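Local coordinates for protein beta-phenylalanine aminotransferase (Variovorax paradoxus, PDB 4AO9) that transfers the amino group of beta-phenylalanine, probably to a keto-acid acceptor, with pyridoxal-5'-phosphate as cofactor, at residues L400-I413 against Y435-L449. Residues are numbered along the deposited sequence; the frame is centred on the assembly and turned at random.
Sequences LRQLLFFHLLNEDI and YVAAIGSFIGGHGAL
Phe442 and Leu404 meet at the apolar centre of two packed helices, 398-410 and 429-445, of this class-III aminotransferase. Leu404 CD1 sits over one face of the Phe442 ring, 4.0 Å from its centroid, in a CH-pi contact, and also touches Ile439 CD1. A chi1 of 179°, putting CG opposite the backbone N, turns the phenyl ring so that CE1 lies against Leu404 N and CA. Toward the 413 end, Ala438 CB receives Leu408 CD2 and Ile413 CD1, each at 3.7 Å; Tyr435 continues this apolar side, its ring edge meeting Ile413 CG2. The segment axes cross at 123°, while helix 341-365 backs Ile439. The His407 ring has Phe442 CA over one face, and the edge of His446 points to a His407 face in an offset edge-to-face pair. His446 ND1 is tied back to Phe442 O, helping to set the rotation of the imidazole, one face of which lies over Phe442 CE1. At the polar edge, a water joins Ser441 OG to Glu411 OE1. His407 NE2 donates to Ala438 O at 2.9 Å, tilted from the ring plane, and hydrogen-bonds Ser441 OG, at the ring edge, at 3.0 Å; both bonds are bent (132°), and Ala438 O also accepts from Phe442 N.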
loop_
_atom_site.group_PDB
_atom_site.type_symbol
_atom_site.label_atom_id
_atom_site.label_comp_id
_atom_site.label_asym_id
_atom_site.label_seq_id
_atom_site.Cartn_x
_atom_site.Cartn_y
_atom_site.Cartn_z
ATOM N N LEU A 400 2.524 -13.854 30.612
ATOM C CA LEU A 400 1.860 -12.842 31.423
ATOM C C LEU A 400 1.060 -11.863 30.569
ATOM O O LEU A 400 -0.039 -11.470 30.946
ATOM C CB LEU A 400 2.867 -12.101 32.319
ATOM C CG LEU A 400 3.622 -12.961 33.336
ATOM C CD1 LEU A 400 4.616 -12.115 34.103
ATOM C CD2 LEU A 400 2.661 -13.662 34.293
ATOM N N ARG A 401 1.616 -11.472 29.422
ATOM C CA ARG A 401 0.875 -10.659 28.453
ATOM C C ARG A 401 -0.388 -11.381 27.976
ATOM O O ARG A 401 -1.442 -10.761 27.817
ATOM C CB ARG A 401 1.756 -10.300 27.249
ATOM C CG ARG A 401 2.954 -9.409 27.584
ATOM C CD ARG A 401 3.472 -8.727 26.318
ATOM N NE ARG A 401 3.990 -7.375 26.563
ATOM C CZ ARG A 401 4.583 -6.634 25.627
ATOM N NH1 ARG A 401 4.732 -7.097 24.389
ATOM N NH2 ARG A 401 5.022 -5.424 25.920
ATOM N N GLN A 402 -0.278 -12.694 27.763
ATOM C CA GLN A 402 -1.443 -13.482 27.341
ATOM C C GLN A 402 -2.501 -13.516 28.441
ATOM O O GLN A 402 -3.688 -13.306 28.181
ATOM C CB GLN A 402 -1.046 -14.901 26.937
ATOM C CG GLN A 402 -0.125 -14.989 25.742
ATOM C CD GLN A 402 0.134 -16.421 25.346
ATOM O OE1 GLN A 402 -0.754 -17.106 24.822
ATOM N NE2 GLN A 402 1.348 -16.888 25.594
ATOM N N LEU A 403 -2.073 -13.771 29.677
ATOM C CA LEU A 403 -3.008 -13.790 30.800
ATOM C C LEU A 403 -3.748 -12.458 30.936
ATOM O O LEU A 403 -4.959 -12.442 31.146
ATOM C CB LEU A 403 -2.303 -14.189 32.113
ATOM C CG LEU A 403 -1.818 -15.651 32.190
ATOM C CD1 LEU A 403 -0.954 -15.906 33.428
ATOM C CD2 LEU A 403 -2.971 -16.645 32.165
ATOM N N LEU A 404 -3.021 -11.349 30.784
ATOM C CA LEU A 404 -3.633 -10.012 30.786
ATOM C C LEU A 404 -4.678 -9.851 29.685
ATOM O O LEU A 404 -5.796 -9.393 29.941
ATOM C CB LEU A 404 -2.563 -8.917 30.642
ATOM C CG LEU A 404 -3.102 -7.478 30.579
ATOM C CD1 LEU A 404 -3.877 -7.084 31.844
ATOM C CD2 LEU A 404 -1.943 -6.523 30.360
ATOM N N PHE A 405 -4.299 -10.234 28.464
ATOM C CA PHE A 405 -5.186 -10.156 27.307
ATOM C C PHE A 405 -6.506 -10.898 27.541
ATOM O O PHE A 405 -7.582 -10.340 27.321
ATOM C CB PHE A 405 -4.481 -10.693 26.049
ATOM C CG PHE A 405 -5.379 -10.783 24.851
ATOM C CD1 PHE A 405 -5.670 -9.643 24.095
ATOM C CD2 PHE A 405 -5.962 -11.998 24.494
ATOM C CE1 PHE A 405 -6.521 -9.717 22.995
ATOM C CE2 PHE A 405 -6.820 -12.081 23.388
ATOM C CZ PHE A 405 -7.098 -10.933 22.645
ATOM N N PHE A 406 -6.417 -12.146 28.001
ATOM C CA PHE A 406 -7.619 -12.950 28.242
ATOM C C PHE A 406 -8.448 -12.424 29.408
ATOM O O PHE A 406 -9.681 -12.419 29.345
ATOM C CB PHE A 406 -7.267 -14.429 28.439
ATOM C CG PHE A 406 -6.751 -15.097 27.194
ATOM C CD1 PHE A 406 -7.582 -15.263 26.084
ATOM C CD2 PHE A 406 -5.440 -15.565 27.124
ATOM C CE1 PHE A 406 -7.107 -15.865 24.928
ATOM C CE2 PHE A 406 -4.957 -16.167 25.969
ATOM C CZ PHE A 406 -5.797 -16.320 24.868
ATOM N N HIS A 407 -7.767 -11.948 30.450
ATOM C CA HIS A 407 -8.443 -11.296 31.557
ATOM C C HIS A 407 -9.250 -10.091 31.077
ATOM O O HIS A 407 -10.403 -9.924 31.465
ATOM C CB HIS A 407 -7.452 -10.865 32.650
ATOM C CG HIS A 407 -8.082 -10.043 33.729
ATOM N ND1 HIS A 407 -8.847 -10.600 34.734
ATOM C CD2 HIS A 407 -8.101 -8.705 33.937
ATOM C CE1 HIS A 407 -9.295 -9.639 35.521
ATOM N NE2 HIS A 407 -8.854 -8.481 35.063
ATOM N N LEU A 408 -8.644 -9.259 30.229
ATOM C CA LEU A 408 -9.334 -8.074 29.736
ATOM C C LEU A 408 -10.562 -8.462 28.922
ATOM O O LEU A 408 -11.620 -7.853 29.072
ATOM C CB LEU A 408 -8.376 -7.154 28.958
ATOM C CG LEU A 408 -7.357 -6.417 29.839
ATOM C CD1 LEU A 408 -6.308 -5.754 28.950
ATOM C CD2 LEU A 408 -8.030 -5.393 30.750
ATOM N N LEU A 409 -10.447 -9.505 28.100
ATOM C CA LEU A 409 -11.630 -10.013 27.391
ATOM C C LEU A 409 -12.746 -10.374 28.369
ATOM O O LEU A 409 -13.901 -10.038 28.126
ATOM C CB LEU A 409 -11.306 -11.219 26.503
ATOM C CG LEU A 409 -10.416 -11.002 25.276
ATOM C CD1 LEU A 409 -10.221 -12.323 24.546
ATOM C CD2 LEU A 409 -10.997 -9.959 24.321
ATOM N N ASN A 410 -12.393 -11.048 29.467
ATOM C CA ASN A 410 -13.380 -11.403 30.505
ATOM C C ASN A 410 -14.055 -10.178 31.129
ATOM O O ASN A 410 -15.209 -10.249 31.575
ATOM C CB ASN A 410 -12.732 -12.216 31.631
ATOM C CG ASN A 410 -12.206 -13.569 31.179
ATOM O OD1 ASN A 410 -11.289 -14.115 31.808
ATOM N ND2 ASN A 410 -12.773 -14.121 30.123
ATOM N N GLU A 411 -13.314 -9.072 31.177
ATOM C CA GLU A 411 -13.794 -7.803 31.718
ATOM C C GLU A 411 -14.376 -6.876 30.641
ATOM O O GLU A 411 -14.470 -5.668 30.846
ATOM C CB GLU A 411 -12.665 -7.096 32.484
ATOM C CG GLU A 411 -12.133 -7.895 33.680
ATOM C CD GLU A 411 -13.235 -8.361 34.625
ATOM O OE1 GLU A 411 -14.046 -7.521 35.074
ATOM O OE2 GLU A 411 -13.295 -9.579 34.907
ATOM N N ASP A 412 -14.768 -7.455 29.503
ATOM C CA ASP A 412 -15.427 -6.722 28.405
ATOM C C ASP A 412 -14.536 -5.642 27.779
ATOM O O ASP A 412 -15.013 -4.583 27.374
ATOM C CB ASP A 412 -16.772 -6.131 28.863
ATOM C CG ASP A 412 -17.641 -7.147 29.587
ATOM O OD1 ASP A 412 -17.755 -8.285 29.098
ATOM O OD2 ASP A 412 -18.176 -6.805 30.664
ATOM N N ILE A 413 -13.242 -5.932 27.706
ATOM C CA ILE A 413 -12.273 -5.009 27.120
ATOM C C ILE A 413 -11.507 -5.724 26.012
ATOM O O ILE A 413 -10.921 -6.777 26.227
ATOM C CB ILE A 413 -11.312 -4.437 28.201
ATOM C CG1 ILE A 413 -12.073 -3.445 29.096
ATOM C CG2 ILE A 413 -10.077 -3.790 27.554
ATOM C CD1 ILE A 413 -11.432 -3.156 30.441
ATOM N N TYR A 435 -11.140 0.247 32.368
ATOM C CA TYR A 435 -9.801 -0.269 32.097
ATOM C C TYR A 435 -8.954 -0.322 33.375
ATOM O O TYR A 435 -8.352 -1.356 33.681
ATOM C CB TYR A 435 -9.082 0.491 30.955
ATOM C CG TYR A 435 -7.813 -0.235 30.539
ATOM C CD1 TYR A 435 -6.611 -0.009 31.214
ATOM C CD2 TYR A 435 -7.817 -1.177 29.505
ATOM C CE1 TYR A 435 -5.455 -0.692 30.880
ATOM C CE2 TYR A 435 -6.648 -1.871 29.158
ATOM C CZ TYR A 435 -5.475 -1.615 29.853
ATOM O OH TYR A 435 -4.320 -2.288 29.564
ATOM N N VAL A 436 -8.938 0.782 34.119
ATOM C CA VAL A 436 -8.167 0.866 35.367
ATOM C C VAL A 436 -8.650 -0.190 36.366
ATOM O O VAL A 436 -7.844 -0.894 36.969
ATOM C CB VAL A 436 -8.239 2.275 35.991
ATOM C CG1 VAL A 436 -7.497 2.321 37.324
ATOM C CG2 VAL A 436 -7.647 3.297 35.039
ATOM N N ALA A 437 -9.970 -0.323 36.495
ATOM C CA ALA A 437 -10.552 -1.331 37.376
ATOM C C ALA A 437 -10.165 -2.751 36.955
ATOM O O ALA A 437 -9.943 -3.613 37.807
ATOM C CB ALA A 437 -12.067 -1.172 37.452
ATOM N N ALA A 438 -10.056 -2.985 35.642
ATOM C CA ALA A 438 -9.691 -4.303 35.121
ATOM C C ALA A 438 -8.225 -4.661 35.374
ATOM O O ALA A 438 -7.891 -5.825 35.602
ATOM C CB ALA A 438 -10.042 -4.415 33.642
ATOM N N ILE A 439 -7.351 -3.657 35.355
ATOM C CA ILE A 439 -5.962 -3.872 35.742
ATOM C C ILE A 439 -5.892 -4.159 37.241
ATOM O O ILE A 439 -5.132 -5.022 37.675
ATOM C CB ILE A 439 -5.054 -2.672 35.328
ATOM C CG1 ILE A 439 -5.107 -2.458 33.803
ATOM C CG2 ILE A 439 -3.600 -2.859 35.817
ATOM C CD1 ILE A 439 -4.707 -3.682 32.956
ATOM N N GLY A 440 -6.712 -3.446 38.013
ATOM C CA GLY A 440 -6.831 -3.687 39.456
ATOM C C GLY A 440 -7.263 -5.113 39.751
ATOM O O GLY A 440 -6.660 -5.792 40.589
ATOM N N SER A 441 -8.297 -5.577 39.051
ATOM C CA SER A 441 -8.770 -6.948 39.243
ATOM C C SER A 441 -7.775 -7.979 38.713
ATOM O O SER A 441 -7.670 -9.078 39.258
ATOM C CB SER A 441 -10.169 -7.158 38.649
ATOM O OG SER A 441 -10.172 -6.993 37.243
ATOM N N PHE A 442 -7.037 -7.629 37.657
ATOM C CA PHE A 442 -5.976 -8.497 37.165
ATOM C C PHE A 442 -4.915 -8.745 38.240
ATOM O O PHE A 442 -4.579 -9.894 38.531
ATOM C CB PHE A 442 -5.321 -7.923 35.901
ATOM C CG PHE A 442 -4.211 -8.776 35.363
ATOM C CD1 PHE A 442 -4.487 -9.998 34.757
ATOM C CD2 PHE A 442 -2.885 -8.361 35.473
ATOM C CE1 PHE A 442 -3.462 -10.796 34.270
ATOM C CE2 PHE A 442 -1.848 -9.153 34.983
ATOM C CZ PHE A 442 -2.139 -10.371 34.375
ATOM N N ILE A 443 -4.394 -7.661 38.811
ATOM C CA ILE A 443 -3.371 -7.739 39.858
ATOM C C ILE A 443 -3.920 -8.470 41.085
ATOM O O ILE A 443 -3.248 -9.337 41.643
ATOM C CB ILE A 443 -2.832 -6.337 40.239
ATOM C CG1 ILE A 443 -2.100 -5.710 39.048
ATOM C CG2 ILE A 443 -1.893 -6.414 41.462
ATOM C CD1 ILE A 443 -1.920 -4.207 39.144
ATOM N N GLY A 444 -5.149 -8.135 41.470
ATOM C CA GLY A 444 -5.820 -8.781 42.601
ATOM C C GLY A 444 -5.982 -10.285 42.457
ATOM O O GLY A 444 -5.795 -11.030 43.424
ATOM N N GLY A 445 -6.318 -10.735 41.250
ATOM C CA GLY A 445 -6.570 -12.150 40.986
ATOM C C GLY A 445 -5.365 -12.975 40.562
ATOM O O GLY A 445 -5.409 -14.206 40.602
ATOM N N HIS A 446 -4.290 -12.303 40.152
ATOM C CA HIS A 446 -3.089 -12.989 39.675
ATOM C C HIS A 446 -1.863 -12.683 40.533
ATOM O O HIS A 446 -0.729 -12.901 40.096
ATOM C CB HIS A 446 -2.800 -12.615 38.216
ATOM C CG HIS A 446 -3.841 -13.087 37.252
ATOM N ND1 HIS A 446 -5.071 -12.477 37.126
ATOM C CD2 HIS A 446 -3.836 -14.109 36.363
ATOM C CE1 HIS A 446 -5.780 -13.106 36.206
ATOM N NE2 HIS A 446 -5.053 -14.098 35.726
ATOM N N GLY A 447 -2.102 -12.194 41.751
ATOM C CA GLY A 447 -1.039 -11.771 42.664
ATOM C C GLY A 447 0.122 -12.741 42.775
ATOM O O GLY A 447 1.280 -12.351 42.610
ATOM N N ALA A 448 -0.198 -14.006 43.043
ATOM C CA ALA A 448 0.797 -15.067 43.217
ATOM C C ALA A 448 1.657 -15.326 41.975
ATOM O O ALA A 448 2.791 -15.799 42.089
ATOM C CB ALA A 448 0.108 -16.359 43.662
ATOM N N LEU A 449 1.117 -15.003 40.802
ATOM C CA LEU A 449 1.765 -15.316 39.527
ATOM C C LEU A 449 2.680 -14.209 39.005
ATOM O O LEU A 449 3.596 -14.471 38.224
ATOM C CB LEU A 449 0.715 -15.646 38.457
ATOM C CG LEU A 449 -0.278 -16.792 38.679
ATOM C CD1 LEU A 449 -1.322 -16.794 37.578
ATOM C CD2 LEU A 449 0.426 -18.139 38.746
HETATM O O HOH W 1 -12.644 -5.325 36.350
#